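Long-range contacts in prophage MuSo2, 43 kDa tail protein (PDB 3CDD), which probably serves as a baseplate hub component of a Mu-like phage tail, its three-chain assembly consistent with the GpP family of baseplate assembly proteins: residues I7-G12 against C63-G68; T20-T25 against F35-T40. One frame throughout, in Å; residues are numbered along the deposited sequence.

Contact 1 of 2, residues I7-G12 against C63-G68; sequences IVLKAG and CTVDIG
Chi1 sends Leu9 CG (179°) and, on the facing strand, Cys63 SG (-164°) each anti to its own backbone N; Leu9 CD1, at the end of that branch, lies 3.5 Å from Cys63 SG and 3.9 Å from Val65 CG2. Further along this face Ile7 uses two branches: CG2 reaches Val65 CG1 at 3.7 Å, and CG1 rests obliquely against CG1 and CB of Ile67. Ile22 and Ile24 of strand 21-27 and the Trp290 side chain pack on the same apolar row, which is buried. The backbones run antiparallel, Val8 pairing with Asp66 and Lys10 with Thr64 through two reciprocal N-H...O=C bonds each; the Val8 N to Asp66 O bond is 2.8 Å long and nearly straight (164°). CA-H groups of Ile7 and Leu9 add contacts to the carbonyl oxygens of Asp66 and Thr64. The other face is mixed, with Val8 among Lys10, Thr64 and Asp66. Val8 CG2 lies over Asp66 CB at 3.8 Å, and Lys10 CB passes Thr64 OG1 at 3.6 Å. A water sits 2.7 Å from Thr64 OG1, near Val8 O and Asp66 OD2. The extended Lys10 chain ends with NZ 4.5 Å from Asp66 OD2, beyond a salt bridge, whereas Asp66 OD1 is held by Arg71 of the next strand; the two positive groups would be expected to favour the charged carboxylate. Strand 7-11 thus lies between strands 14-16 and 62-67, an antiparallel ladder with one apolar and one largely polar face, consistent with a barrel-like N-terminal domain in the GpP family.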
ATOM      1  N   ILE A   7      25.122 -20.397 -14.342  1.00 31.51           N
ATOM      2  CA  ILE A   7      23.685 -20.197 -14.423  1.00 30.64           C
ATOM      3  C   ILE A   7      23.281 -19.559 -15.767  1.00 30.56           C
ATOM      4  O   ILE A   7      23.735 -18.457 -16.103  1.00 30.64           O
ATOM      5  CB  ILE A   7      23.162 -19.385 -13.214  1.00 30.52           C
ATOM      6  CG1 ILE A   7      23.378 -20.189 -11.919  1.00 29.04           C
ATOM      7  CG2 ILE A   7      21.679 -19.060 -13.402  1.00 29.19           C
ATOM      8  CD1 ILE A   7      23.663 -19.361 -10.677  1.00 27.73           C
ATOM      9  N   VAL A   8      22.419 -20.252 -16.515  1.00 29.68           N
ATOM     10  CA  VAL A   8      22.103 -19.853 -17.889  1.00 29.88           C
ATOM     11  C   VAL A   8      20.596 -19.655 -18.113  1.00 30.42           C
ATOM     12  O   VAL A   8      19.768 -20.506 -17.765  1.00 30.31           O
ATOM     13  CB  VAL A   8      22.721 -20.837 -18.986  1.00 30.43           C
ATOM     14  CG1 VAL A   8      24.221 -21.125 -18.740  1.00 28.47           C
ATOM     15  CG2 VAL A   8      21.959 -22.153 -19.066  1.00 30.43           C
ATOM     16  N   LEU A   9      20.250 -18.503 -18.663  1.00 30.76           N
ATOM     17  CA  LEU A   9      18.916 -18.277 -19.170  1.00 31.11           C
ATOM     18  C   LEU A   9      18.928 -18.534 -20.670  1.00 31.95           C
ATOM     19  O   LEU A   9      19.757 -17.964 -21.411  1.00 31.79           O
ATOM     20  CB  LEU A   9      18.457 -16.847 -18.893  1.00 31.05           C
ATOM     21  CG  LEU A   9      17.055 -16.507 -19.410  1.00 31.43           C
ATOM     22  CD1 LEU A   9      16.225 -15.818 -18.326  1.00 31.84           C
ATOM     23  CD2 LEU A   9      17.107 -15.678 -20.679  1.00 29.54           C
ATOM     24  N   LYS A  10      17.999 -19.382 -21.106  1.00 31.80           N
ATOM     25  CA  LYS A  10      17.770 -19.639 -22.524  1.00 32.41           C
ATOM     26  C   LYS A  10      16.401 -19.057 -22.905  1.00 32.54           C
ATOM     27  O   LYS A  10      15.402 -19.325 -22.248  1.00 30.84           O
ATOM     28  CB  LYS A  10      17.813 -21.142 -22.816  1.00 31.56           C
ATOM     29  CG  LYS A  10      19.181 -21.814 -22.566  1.00 32.50           C
ATOM     30  CD  LYS A  10      19.192 -23.257 -23.101  1.00 32.75           C
ATOM     31  CE  LYS A  10      20.425 -24.022 -22.644  1.00 33.87           C
ATOM     32  NZ  LYS A  10      20.420 -25.458 -23.091  1.00 34.64           N
ATOM     33  N   ALA A  11      16.379 -18.240 -23.956  1.00 33.80           N
ATOM     34  CA  ALA A  11      15.143 -17.696 -24.517  1.00 34.59           C
ATOM     35  C   ALA A  11      15.388 -17.373 -25.985  1.00 35.39           C
ATOM     36  O   ALA A  11      16.394 -16.760 -26.326  1.00 35.25           O
ATOM     37  CB  ALA A  11      14.712 -16.437 -23.763  1.00 34.25           C
ATOM     38  N   GLY A  12      14.476 -17.794 -26.858  1.00 36.21           N
ATOM     39  CA  GLY A  12      14.587 -17.473 -28.288  1.00 36.99           C
ATOM     40  C   GLY A  12      15.733 -18.146 -29.042  1.00 37.64           C
ATOM     41  O   GLY A  12      16.239 -17.600 -30.031  1.00 37.31           O
ATOM     42  N   CYS A  63      11.049 -19.434 -21.789  1.00 37.45           N
ATOM     43  CA  CYS A  63      12.211 -19.114 -21.000  1.00 37.09           C
ATOM     44  C   CYS A  63      12.586 -20.293 -20.081  1.00 35.76           C
ATOM     45  O   CYS A  63      11.703 -20.914 -19.478  1.00 34.88           O
ATOM     46  CB  CYS A  63      11.820 -17.919 -20.124  1.00 37.22           C
ATOM     47  SG  CYS A  63      13.181 -17.127 -19.449  1.00 43.29           S
ATOM     48  N   THR A  64      13.881 -20.590 -19.961  1.00 34.22           N
ATOM     49  CA  THR A  64      14.372 -21.522 -18.922  1.00 32.52           C
ATOM     50  C   THR A  64      15.606 -20.987 -18.209  1.00 31.72           C
ATOM     51  O   THR A  64      16.449 -20.310 -18.812  1.00 31.45           O
ATOM     52  CB  THR A  64      14.690 -22.952 -19.458  1.00 32.58           C
ATOM     53  OG1 THR A  64      15.833 -22.914 -20.328  1.00 32.79           O
ATOM     54  CG2 THR A  64      13.491 -23.556 -20.196  1.00 32.59           C
ATOM     55  N   VAL A  65      15.711 -21.280 -16.917  1.00 30.55           N
ATOM     56  CA  VAL A  65      16.942 -21.017 -16.197  1.00 29.06           C
ATOM     57  C   VAL A  65      17.491 -22.336 -15.692  1.00 29.75           C
ATOM     58  O   VAL A  65      16.768 -23.106 -15.049  1.00 29.33           O
ATOM     59  CB  VAL A  65      16.790 -20.008 -15.053  1.00 30.00           C
ATOM     60  CG1 VAL A  65      18.144 -19.816 -14.352  1.00 29.17           C
ATOM     61  CG2 VAL A  65      16.215 -18.635 -15.592  1.00 25.40           C
ATOM     62  N   ASP A  66      18.767 -22.577 -16.021  1.00 29.34           N
ATOM     63  CA  ASP A  66      19.519 -23.776 -15.624  1.00 30.07           C
ATOM     64  C   ASP A  66      20.788 -23.427 -14.813  1.00 29.64           C
ATOM     65  O   ASP A  66      21.434 -22.388 -15.038  1.00 29.15           O
ATOM     66  CB  ASP A  66      19.934 -24.572 -16.866  1.00 30.45           C
ATOM     67  CG  ASP A  66      18.743 -25.078 -17.683  1.00 33.16           C
ATOM     68  OD1 ASP A  66      17.685 -25.397 -17.116  1.00 34.95           O
ATOM     69  OD2 ASP A  66      18.878 -25.163 -18.917  1.00 38.29           O
ATOM     70  N   ILE A  67      21.122 -24.296 -13.866  1.00 28.87           N
ATOM     71  CA  ILE A  67      22.393 -24.236 -13.152  1.00 29.07           C
ATOM     72  C   ILE A  67      23.123 -25.545 -13.439  1.00 28.59           C
ATOM     73  O   ILE A  67      22.629 -26.618 -13.101  1.00 28.41           O
ATOM     74  CB  ILE A  67      22.234 -24.039 -11.608  1.00 29.29           C
ATOM     75  CG1 ILE A  67      23.621 -24.065 -10.929  1.00 29.96           C
ATOM     76  CG2 ILE A  67      21.292 -25.100 -10.998  1.00 29.01           C
ATOM     77  CD1 ILE A  67      23.647 -23.564  -9.480  1.00 29.38           C
ATOM     78  N   GLY A  68      24.280 -25.456 -14.088  1.00 28.65           N
ATOM     79  CA  GLY A  68      25.053 -26.652 -14.458  1.00 28.64           C
ATOM     80  C   GLY A  68      24.293 -27.596 -15.377  1.00 28.74           C
ATOM     81  O   GLY A  68      24.496 -28.810 -15.344  1.00 28.94           O
TER
HETATM   82  O   HOH W   1      18.457 -22.671 -19.563  1.00 41.30           O

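Contact 2 of 2, residues T20-T25 against F35-T40; sequences TKIGIT and FDLEMT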
ATOM      1  N   THR A  20      24.472 -10.171 -13.593  1.00 27.89           N
ATOM      2  CA  THR A  20      25.097  -9.525 -12.457  1.00 28.64           C
ATOM      3  C   THR A  20      24.219  -9.642 -11.200  1.00 28.59           C
ATOM      4  O   THR A  20      24.723  -9.496 -10.091  1.00 27.38           O
ATOM      5  CB  THR A  20      25.438  -8.023 -12.732  1.00 28.63           C
ATOM      6  OG1 THR A  20      24.280  -7.346 -13.219  1.00 28.92           O
ATOM      7  CG2 THR A  20      26.580  -7.879 -13.738  1.00 28.06           C
ATOM      8  N   LYS A  21      22.923  -9.913 -11.395  1.00 27.89           N
ATOM      9  CA  LYS A  21      22.011 -10.185 -10.287  1.00 29.54           C
ATOM     10  C   LYS A  21      20.915 -11.171 -10.712  1.00 28.50           C
ATOM     11  O   LYS A  21      20.251 -10.976 -11.735  1.00 29.02           O
ATOM     12  CB  LYS A  21      21.397  -8.882  -9.760  1.00 29.43           C
ATOM     13  CG  LYS A  21      20.752  -8.983  -8.375  1.00 32.33           C
ATOM     14  CD  LYS A  21      20.197  -7.613  -7.961  1.00 32.63           C
ATOM     15  CE  LYS A  21      19.004  -7.205  -8.839  1.00 38.25           C
ATOM     16  NZ  LYS A  21      18.419  -5.871  -8.425  1.00 43.36           N
ATOM     17  N   ILE A  22      20.745 -12.244  -9.941  1.00 27.58           N
ATOM     18  CA  ILE A  22      19.760 -13.301 -10.245  1.00 26.25           C
ATOM     19  C   ILE A  22      18.960 -13.542  -8.977  1.00 26.50           C
ATOM     20  O   ILE A  22      19.556 -13.654  -7.900  1.00 26.13           O
ATOM     21  CB  ILE A  22      20.482 -14.611 -10.659  1.00 27.03           C
ATOM     22  CG1 ILE A  22      21.390 -14.353 -11.863  1.00 26.48           C
ATOM     23  CG2 ILE A  22      19.457 -15.799 -10.918  1.00 26.95           C
ATOM     24  CD1 ILE A  22      22.275 -15.522 -12.266  1.00 25.79           C
ATOM     25  N   GLY A  23      17.626 -13.576  -9.082  1.00 26.45           N
ATOM     26  CA  GLY A  23      16.758 -13.990  -7.977  1.00 25.55           C
ATOM     27  C   GLY A  23      15.720 -14.962  -8.517  1.00 27.30           C
ATOM     28  O   GLY A  23      15.013 -14.644  -9.472  1.00 27.09           O
ATOM     29  N   ILE A  24      15.638 -16.176  -7.972  1.00 27.93           N
ATOM     30  CA  ILE A  24      14.571 -17.101  -8.421  1.00 28.68           C
ATOM     31  C   ILE A  24      13.827 -17.614  -7.190  1.00 29.12           C
ATOM     32  O   ILE A  24      14.454 -18.109  -6.246  1.00 29.81           O
ATOM     33  CB  ILE A  24      15.113 -18.263  -9.288  1.00 28.41           C
ATOM     34  CG1 ILE A  24      15.636 -17.752 -10.625  1.00 30.03           C
ATOM     35  CG2 ILE A  24      14.015 -19.308  -9.572  1.00 30.52           C
ATOM     36  CD1 ILE A  24      16.657 -18.714 -11.328  1.00 28.52           C
ATOM     37  N   THR A  25      12.511 -17.438  -7.166  1.00 28.94           N
ATOM     38  CA  THR A  25      11.712 -18.017  -6.097  1.00 29.36           C
ATOM     39  C   THR A  25      11.010 -19.287  -6.568  1.00 29.26           C
ATOM     40  O   THR A  25      10.382 -19.310  -7.630  1.00 29.38           O
ATOM     41  CB  THR A  25      10.688 -16.999  -5.519  1.00 29.77           C
ATOM     42  OG1 THR A  25      11.394 -15.869  -5.034  1.00 29.68           O
ATOM     43  CG2 THR A  25       9.917 -17.599  -4.320  1.00 30.09           C
ATOM     44  N   PHE A  35      11.115 -15.392 -11.419  1.00 27.92           N
ATOM     45  CA  PHE A  35      12.520 -15.148 -11.702  1.00 28.46           C
ATOM     46  C   PHE A  35      12.757 -13.678 -12.053  1.00 29.15           C
ATOM     47  O   PHE A  35      11.881 -13.017 -12.590  1.00 28.65           O
ATOM     48  CB  PHE A  35      13.083 -16.103 -12.785  1.00 28.02           C
ATOM     49  CG  PHE A  35      12.489 -15.921 -14.163  1.00 27.04           C
ATOM     50  CD1 PHE A  35      13.072 -15.032 -15.078  1.00 27.16           C
ATOM     51  CD2 PHE A  35      11.390 -16.668 -14.566  1.00 25.91           C
ATOM     52  CE1 PHE A  35      12.562 -14.861 -16.346  1.00 27.27           C
ATOM     53  CE2 PHE A  35      10.858 -16.503 -15.866  1.00 27.46           C
ATOM     54  CZ  PHE A  35      11.436 -15.595 -16.741  1.00 26.75           C
ATOM     55  N   ASP A  36      13.948 -13.176 -11.727  0.50 29.53           N
ATOM     56  CA  ASP A  36      14.376 -11.827 -12.099  0.50 29.59           C
ATOM     57  C   ASP A  36      15.876 -11.896 -12.380  0.50 29.66           C
ATOM     58  O   ASP A  36      16.659 -12.320 -11.519  0.50 28.91           O
ATOM     59  CB  ASP A  36      14.104 -10.837 -10.961  0.50 29.90           C
ATOM     60  CG  ASP A  36      13.604  -9.457 -11.446  0.50 31.32           C
ATOM     61  OD1 ASP A  36      14.078  -8.912 -12.477  0.50 31.11           O
ATOM     62  OD2 ASP A  36      12.713  -8.909 -10.760  0.50 33.95           O
ATOM     63  N   LEU A  37      16.266 -11.494 -13.588  1.00 29.25           N
ATOM     64  CA  LEU A  37      17.658 -11.500 -13.994  1.00 30.31           C
ATOM     65  C   LEU A  37      18.036 -10.143 -14.510  1.00 30.52           C
ATOM     66  O   LEU A  37      17.279  -9.534 -15.288  1.00 30.87           O
ATOM     67  CB  LEU A  37      17.939 -12.579 -15.033  1.00 30.51           C
ATOM     68  CG  LEU A  37      17.887 -13.978 -14.430  1.00 32.13           C
ATOM     69  CD1 LEU A  37      16.498 -14.566 -14.647  1.00 33.83           C
ATOM     70  CD2 LEU A  37      18.936 -14.890 -15.021  1.00 30.72           C
ATOM     71  N   GLU A  38      19.178  -9.655 -14.042  1.00 29.40           N
ATOM     72  CA  GLU A  38      19.662  -8.350 -14.417  1.00 29.73           C
ATOM     73  C   GLU A  38      21.147  -8.402 -14.796  1.00 29.46           C
ATOM     74  O   GLU A  38      21.938  -9.121 -14.174  1.00 28.18           O
ATOM     75  CB  GLU A  38      19.428  -7.379 -13.272  1.00 29.88           C
ATOM     76  CG  GLU A  38      19.877  -5.971 -13.549  1.00 32.85           C
ATOM     77  CD  GLU A  38      19.657  -5.084 -12.343  1.00 37.26           C
ATOM     78  OE1 GLU A  38      20.428  -5.198 -11.358  1.00 38.35           O
ATOM     79  OE2 GLU A  38      18.691  -4.298 -12.373  1.00 36.46           O
HETATM   80  N   MSE A  39      21.504  -7.634 -15.826  1.00 29.66           N
HETATM   81  CA  MSE A  39      22.900  -7.473 -16.261  1.00 30.82           C
HETATM   82  C   MSE A  39      23.182  -5.980 -16.372  1.00 30.11           C
HETATM   83  O   MSE A  39      22.579  -5.296 -17.198  1.00 30.83           O
HETATM   84  CB  MSE A  39      23.105  -8.163 -17.615  1.00 29.98           C
HETATM   85  CG  MSE A  39      24.502  -8.756 -17.874  1.00 32.95           C
HETATM   86 SE   MSE A  39      24.515  -9.557 -19.668  0.50 33.74          SE
HETATM   87  CE  MSE A  39      23.380 -11.126 -19.492  1.00 29.71           C
ATOM     88  N   THR A  40      24.089  -5.482 -15.540  1.00 30.22           N
ATOM     89  CA  THR A  40      24.479  -4.051 -15.505  1.00 30.07           C
ATOM     90  C   THR A  40      25.918  -3.828 -15.980  1.00 29.95           C
ATOM     91  O   THR A  40      26.880  -4.304 -15.364  1.00 30.06           O
ATOM     92  CB  THR A  40      24.284  -3.457 -14.086  1.00 30.14           C
ATOM     93  OG1 THR A  40      22.937  -3.678 -13.664  1.00 31.42           O
ATOM     94  CG2 THR A  40      24.606  -1.955 -14.021  1.00 29.99           C
TER
HETATM   95  O   HOH W   2      23.045  -5.894 -11.710  1.00 34.29           O
HETATM   96  O   HOH W   3      17.691  -9.619 -10.580  1.00 28.74           O
HETATM   97  O   HOH W   4      16.605  -5.337 -11.027  1.00 47.27           O
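A beta hairpin of strands 21-27 and 34-42 holds this contact, and a classic beta bulge marks its far end, where Thr20 and Lys21 both face Glu38. Glu38 O is gripped by two backbone donors: Thr20 N at 2.8 Å, in the carbonyl plane, and Lys21 N at 3.1 Å, tilted 26° out of it. Thr20 OG1, placed between the backbone N and the carbonyl carbon (chi1 52°), takes the N-H of Thr40 at 3.0 Å, so a side chain continues the pairing beyond the bulge. A water bonds to Glu38 OE1 and to Thr40 OG1; its link to Thr20 OG1 is too short to be trusted. Beside it the Lys21 chain bends at chi3 (68°), which turns CE towards the carboxylate, 3.5 Å from Glu38 OE1; NZ makes a long salt bridge to OE1 at 3.6 Å, and a second water links NZ with OE2. Gly23 and Asp36 continue the ladder with a reciprocal pair of backbone bonds. On the apolar side Ile22 CG1 touches Leu37 CD2 at 4.0 Å and Ile24 CG1 touches Phe35 CB at 3.7 Å, while the Phe35 ring leads away from the hairpin partner. Strand 317-328 flanks one edge and strand 88-97 the other, Trp290 and Ile73 packing against the apolar row. The motif is a bulged antiparallel hairpin extended on both edges by further strands.

Overall arrangement
Both contacts are antiparallel strand pairings within the N-terminal GpP-like range, and contact 2 is nested inside the loop closed by contact 1. Their centres lie 12 Å apart, and their apolar faces meet: Val65 CG1 packs on Ile24 CD1 at 3.5 Å, and Cys63 SG on Phe35 CZ at 3.6 Å, so the two ladders share one hydrophobic core. Contact 1 is the more buried; its polar side carries a water, and Asp66 there pairs with Arg71 of strand 70-84. Contact 2 is partly exposed, with a lysine-glutamate pair, a bulge and three waters along its outer side. Strand 88-97 connects them further, pairing with 34-42 and with 70-84, the neighbour of 62-67.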